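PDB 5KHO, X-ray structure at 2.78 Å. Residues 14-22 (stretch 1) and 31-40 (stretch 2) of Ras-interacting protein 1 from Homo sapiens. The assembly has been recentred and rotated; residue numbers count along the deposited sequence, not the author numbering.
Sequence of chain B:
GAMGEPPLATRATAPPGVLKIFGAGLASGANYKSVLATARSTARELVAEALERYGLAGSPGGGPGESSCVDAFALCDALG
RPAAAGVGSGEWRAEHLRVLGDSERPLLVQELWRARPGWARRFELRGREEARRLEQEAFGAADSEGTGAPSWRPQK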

ATOM      1  N   ALA B  14       0.070  15.896   2.144  1.00140.75           N
ATOM      2  CA  ALA B  14       0.324  17.360   1.959  1.00152.17           C
ATOM      3  C   ALA B  14       1.670  17.903   2.519  1.00158.54           C
ATOM      4  O   ALA B  14       2.463  18.418   1.720  1.00154.68           O
ATOM      5  N   PRO B  15       1.948  17.768   3.857  1.00162.51           N
ATOM      6  CA  PRO B  15       3.060  18.533   4.487  1.00160.73           C
ATOM      7  C   PRO B  15       4.453  18.263   3.883  1.00156.36           C
ATOM      8  O   PRO B  15       4.707  17.126   3.470  1.00153.78           O
ATOM      9  N   PRO B  16       5.346  19.293   3.830  1.00148.97           N
ATOM     10  CA  PRO B  16       6.671  19.133   3.197  1.00141.30           C
ATOM     11  C   PRO B  16       7.584  18.182   3.983  1.00136.65           C
ATOM     12  O   PRO B  16       8.621  18.597   4.514  1.00150.43           O
ATOM     13  N   GLY B  17       7.189  16.911   4.022  1.00122.36           N
ATOM     14  CA  GLY B  17       7.816  15.893   4.859  1.00112.03           C
ATOM     15  C   GLY B  17       9.190  15.426   4.419  1.00103.78           C
ATOM     16  O   GLY B  17       9.746  15.903   3.420  1.00100.82           O
ATOM     17  N   VAL B  18       9.741  14.495   5.195  1.00 96.51           N
ATOM     18  CA  VAL B  18      11.033  13.880   4.887  1.00 94.39           C
ATOM     19  C   VAL B  18      10.864  12.392   4.584  1.00 92.54           C
ATOM     20  O   VAL B  18      10.021  11.721   5.187  1.00 97.50           O
ATOM     21  N   LEU B  19      11.650  11.896   3.632  1.00 87.17           N
ATOM     22  CA  LEU B  19      11.623  10.484   3.272  1.00 79.88           C
ATOM     23  C   LEU B  19      12.999   9.881   3.461  1.00 75.70           C
ATOM     24  O   LEU B  19      13.954  10.356   2.852  1.00 71.56           O
ATOM     25  N   LYS B  20      13.091   8.857   4.321  1.00 72.17           N
ATOM     26  CA  LYS B  20      14.292   8.009   4.425  1.00 71.19           C
ATOM     27  C   LYS B  20      14.449   7.184   3.138  1.00 67.08           C
ATOM     28  O   LYS B  20      13.582   6.381   2.816  1.00 73.67           O
ATOM     29  N   ILE B  21      15.537   7.410   2.403  1.00 63.98           N
ATOM     30  CA  ILE B  21      15.879   6.634   1.204  1.00 64.10           C
ATOM     31  C   ILE B  21      16.968   5.648   1.620  1.00 64.41           C
ATOM     32  O   ILE B  21      18.102   6.060   1.905  1.00 70.71           O
ATOM     33  N   PHE B  22      16.627   4.361   1.684  1.00 59.53           N
ATOM     34  CA  PHE B  22      17.567   3.360   2.208  1.00 66.62           C
ATOM     35  C   PHE B  22      18.577   2.945   1.165  1.00 69.15           C
ATOM     36  O   PHE B  22      18.221   2.603   0.036  1.00 70.33           O
ATOM     37  N   ASN B  31      23.074   3.244   6.406  1.00 79.78           N
ATOM     38  CA  ASN B  31      21.754   2.633   6.541  1.00 78.57           C
ATOM     39  C   ASN B  31      20.726   3.368   5.685  1.00 77.14           C
ATOM     40  O   ASN B  31      20.100   2.771   4.802  1.00 83.94           O
ATOM     41  N   TYR B  32      20.536   4.652   5.964  1.00 72.05           N
ATOM     42  CA  TYR B  32      19.742   5.508   5.090  1.00 72.01           C
ATOM     43  C   TYR B  32      20.254   6.939   5.108  1.00 72.55           C
ATOM     44  O   TYR B  32      20.876   7.377   6.080  1.00 75.15           O
ATOM     45  N   LYS B  33      20.009   7.643   4.009  1.00 71.61           N
ATOM     46  CA  LYS B  33      20.144   9.089   3.941  1.00 73.30           C
ATOM     47  C   LYS B  33      18.787   9.609   3.466  1.00 78.34           C
ATOM     48  O   LYS B  33      18.153   9.000   2.598  1.00 85.23           O
ATOM     49  N   SER B  34      18.321  10.707   4.044  1.00 75.55           N
ATOM     50  CA  SER B  34      16.959  11.159   3.775  1.00 72.02           C
ATOM     51  C   SER B  34      16.864  12.515   3.082  1.00 72.06           C
ATOM     52  O   SER B  34      17.622  13.429   3.380  1.00 75.84           O
ATOM     53  N   VAL B  35      15.921  12.620   2.154  1.00 74.14           N
ATOM     54  CA  VAL B  35      15.701  13.839   1.377  1.00 77.49           C
ATOM     55  C   VAL B  35      14.373  14.532   1.742  1.00 85.22           C
ATOM     56  O   VAL B  35      13.449  13.896   2.280  1.00 82.97           O
ATOM     57  N   LEU B  36      14.294  15.835   1.466  1.00 86.48           N
ATOM     58  CA  LEU B  36      13.038  16.571   1.569  1.00 89.81           C
ATOM     59  C   LEU B  36      12.194  16.322   0.335  1.00 91.11           C
ATOM     60  O   LEU B  36      12.703  16.337  -0.789  1.00 96.65           O
ATOM     61  N   ALA B  37      10.910  16.067   0.546  1.00 89.10           N
ATOM     62  CA  ALA B  37       9.982  15.881  -0.564  1.00 91.17           C
ATOM     63  C   ALA B  37       8.677  16.649  -0.360  1.00 91.61           C
ATOM     64  O   ALA B  37       8.096  16.657   0.734  1.00 89.68           O
ATOM     65  N   THR B  38       8.234  17.302  -1.427  1.00 92.33           N
ATOM     66  CA  THR B  38       6.964  18.026  -1.424  1.00 98.78           C
ATOM     67  C   THR B  38       5.870  17.095  -1.962  1.00 97.39           C
ATOM     68  O   THR B  38       6.135  15.915  -2.202  1.00 95.80           O
ATOM     69  N   ALA B  39       4.648  17.600  -2.126  1.00 98.32           N
ATOM     70  CA  ALA B  39       3.591  16.831  -2.796  1.00 98.57           C
ATOM     71  C   ALA B  39       3.818  16.753  -4.310  1.00100.27           C
ATOM     72  O   ALA B  39       3.254  15.888  -4.984  1.00106.14           O
ATOM     73  N   ARG B  40       4.658  17.652  -4.829  1.00101.12           N
ATOM     74  CA  ARG B  40       4.961  17.744  -6.263  1.00101.31           C
ATOM     75  C   ARG B  40       6.299  17.111  -6.668  1.00 97.51           C
ATOM     76  O   ARG B  40       6.542  16.880  -7.860  1.00 97.28           O
TER

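Residues 18-22 and 31-36 run antiparallel as neighbouring strands, so their side chains meet as cross-strand pairs that alternate between the two faces of the sheet. Four backbone hydrogen bonds tie Leu-19 to Val-35 and Ile-21 to Lys-33, and a fifth, from Ala-37 N to Gly-17 O (3.1 Å), extends the ladder beyond the strands.

One face carries Val-18, Lys-20 and Phe-22 against Leu-36, Ser-34 and Tyr-32. Here the side chains of Phe-22, Tyr-32 and Lys-20 form a mutually touching cluster. Tyr-32 adopts chi1 p (65°), with chi2 at 84°, and its ring packs on both Phe-22 and Lys-20. Phe-22 takes the m rotamer (-76°), which brings its ring over Tyr-32: Tyr-32 CB sits 3.8 Å from the Phe-22 ring centroid, almost on the ring normal. The two rings are inclined at 46°, with Phe-22 CZ 3.6 Å from Tyr-32 CD2. The Phe-22 ring also meets Asn-31, whose backbone O is 3.4 Å from Phe-22 CD2 and whose t side chain places ND2 3.8 Å from Phe-22 CE2.

Over one face of the Tyr-32 ring lies the aliphatic part of Lys-20, whose CD is 3.4 Å from Tyr-32 CE1. Its chi1 (-20°) and chi2 (-100°) both fall between wells, while chi3 is t and chi4 p. Lysine suits this exposed position because its methylenes can cover an aromatic ring while its charged amine remains at the end of a flexible chain. Ser-34 faces Lys-20 as a non-hydrogen-bonded pair, CA to CA 4.2 Å; its CB lies 3.7 Å from Lys-20 CA. Ser-34 OG, on its p rotamer, and Tyr-32 OH are both hydrogen-bonded elsewhere in the structure. At the far end of this face, Val-18 (m) and Leu-36 make a looser apolar contact, CG1 of Val-18 to CD2 of Leu-36 at 4.0 Å. Leu-36 has chi1 m but chi2 off-well at 145°.

The other face is more uniformly apolar. Ile-21 (m, p) reaches diagonally, its CD1 meeting CG2 of Val-35 (m) at 3.5 Å. Leu-19 (m, t) similarly extends CD1 to within 3.7 Å of Ala-37 CB, where a methyl group provides a compact apolar surface. These branched and short hydrophobic residues suit a buried face. Lys-33 shares it, its mttt chain extended and its NZ hydrogen-bonded elsewhere, so the buried residue's charged end is not left without a partner.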

ATOM      1  CB  ALA B  14      -0.868  18.194   2.446  1.00146.55           C
ATOM      2  CB  PRO B  15       3.021  18.073   5.952  1.00157.63           C
ATOM      3  CG  PRO B  15       2.416  16.715   5.905  1.00156.20           C
ATOM      4  CD  PRO B  15       1.381  16.793   4.817  1.00159.37           C
ATOM      5  CB  PRO B  16       7.227  20.566   3.166  1.00136.92           C
ATOM      6  CG  PRO B  16       6.535  21.261   4.287  1.00138.79           C
ATOM      7  CD  PRO B  16       5.154  20.673   4.329  1.00142.93           C
ATOM      8  CB  VAL B  18      12.122  14.148   5.970  1.00 90.56           C
ATOM      9  CG1 VAL B  18      12.332  15.647   6.145  1.00 93.66           C
ATOM     10  CG2 VAL B  18      11.791  13.502   7.312  1.00 90.36           C
ATOM     11  CB  LEU B  19      11.172  10.296   1.821  1.00 77.05           C
ATOM     12  CG  LEU B  19       9.906  10.972   1.287  1.00 83.51           C
ATOM     13  CD1 LEU B  19       9.800  10.720  -0.211  1.00 83.61           C
ATOM     14  CD2 LEU B  19       8.641  10.503   1.995  1.00 84.79           C
ATOM     15  CB  LYS B  20      14.243   7.046   5.629  1.00 69.48           C
ATOM     16  CG  LYS B  20      13.302   7.374   6.776  1.00 69.22           C
ATOM     17  CD  LYS B  20      14.012   8.014   7.944  1.00 71.02           C
ATOM     18  CE  LYS B  20      13.185   7.934   9.215  1.00 74.25           C
ATOM     19  NZ  LYS B  20      13.434   6.666   9.960  1.00 87.06           N
ATOM     20  CB  ILE B  21      16.358   7.546   0.029  1.00 61.31           C
ATOM     21  CG1 ILE B  21      15.190   8.132  -0.757  1.00 62.77           C
ATOM     22  CG2 ILE B  21      17.127   6.761  -1.017  1.00 58.87           C
ATOM     23  CD1 ILE B  21      14.338   9.139  -0.025  1.00 70.87           C
ATOM     24  CB  PHE B  22      16.851   2.146   2.814  1.00 65.26           C
ATOM     25  CG  PHE B  22      16.263   2.407   4.171  1.00 69.84           C
ATOM     26  CD1 PHE B  22      15.144   3.251   4.326  1.00 71.65           C
ATOM     27  CD2 PHE B  22      16.824   1.825   5.308  1.00 72.17           C
ATOM     28  CE1 PHE B  22      14.606   3.503   5.588  1.00 72.39           C
ATOM     29  CE2 PHE B  22      16.277   2.069   6.574  1.00 76.01           C
ATOM     30  CZ  PHE B  22      15.167   2.905   6.713  1.00 72.25           C
ATOM     31  CB  ASN B  31      21.331   2.602   8.015  1.00 82.35           C
ATOM     32  CG  ASN B  31      19.970   1.974   8.223  1.00 83.38           C
ATOM     33  OD1 ASN B  31      19.156   2.485   8.998  1.00 84.85           O
ATOM     34  ND2 ASN B  31      19.714   0.855   7.541  1.00 83.61           N
ATOM     35  CB  TYR B  32      18.252   5.458   5.458  1.00 67.32           C
ATOM     36  CG  TYR B  32      17.900   6.022   6.818  1.00 65.97           C
ATOM     37  CD1 TYR B  32      17.697   7.405   7.001  1.00 62.64           C
ATOM     38  CD2 TYR B  32      17.740   5.176   7.921  1.00 62.77           C
ATOM     39  CE1 TYR B  32      17.371   7.920   8.250  1.00 62.32           C
ATOM     40  CE2 TYR B  32      17.396   5.678   9.175  1.00 62.02           C
ATOM     41  CZ  TYR B  32      17.211   7.046   9.339  1.00 64.88           C
ATOM     42  OH  TYR B  32      16.885   7.542  10.586  1.00 65.01           O
ATOM     43  CB  LYS B  33      21.268   9.487   2.982  1.00 77.88           C
ATOM     44  CG  LYS B  33      22.522   8.633   3.115  1.00 85.55           C
ATOM     45  CD  LYS B  33      23.819   9.338   2.767  1.00 85.88           C
ATOM     46  CE  LYS B  33      24.942   8.312   2.772  1.00 95.92           C
ATOM     47  NZ  LYS B  33      26.316   8.879   2.878  1.00108.57           N
ATOM     48  CB  SER B  34      16.121  11.128   5.054  1.00 70.11           C
ATOM     49  OG  SER B  34      16.501  12.138   5.955  1.00 74.85           O
ATOM     50  CB  VAL B  35      15.776  13.570  -0.152  1.00 76.34           C
ATOM     51  CG1 VAL B  35      17.169  13.132  -0.562  1.00 80.52           C
ATOM     52  CG2 VAL B  35      14.760  12.526  -0.593  1.00 77.50           C
ATOM     53  CB  LEU B  36      13.295  18.068   1.736  1.00 91.80           C
ATOM     54  CG  LEU B  36      13.520  18.534   3.178  1.00 94.53           C
ATOM     55  CD1 LEU B  36      14.542  19.658   3.224  1.00 94.02           C
ATOM     56  CD2 LEU B  36      12.216  18.940   3.860  1.00 93.06           C
ATOM     57  CB  ALA B  37       9.715  14.401  -0.805  1.00 85.95           C
ATOM     58  CB  THR B  38       7.068  19.361  -2.211  1.00 99.13           C
ATOM     59  OG1 THR B  38       7.350  19.108  -3.596  1.00 94.89           O
ATOM     60  CG2 THR B  38       8.178  20.239  -1.625  1.00 97.81           C
ATOM     61  CB  ALA B  39       2.220  17.408  -2.486  1.00 97.68           C
ATOM     62  CB  ARG B  40       4.908  19.203  -6.725  1.00108.84           C
ATOM     63  CG  ARG B  40       3.551  19.651  -7.256  1.00113.99           C
ATOM     64  CD  ARG B  40       3.298  21.148  -7.065  1.00127.73           C
ATOM     65  NE  ARG B  40       4.478  22.005  -7.283  1.00140.68           N
ATOM     66  CZ  ARG B  40       4.978  22.369  -8.469  1.00142.78           C
ATOM     67  NH1 ARG B  40       6.048  23.152  -8.513  1.00141.64           N
ATOM     68  NH2 ARG B  40       4.433  21.959  -9.612  1.00147.36           N
TER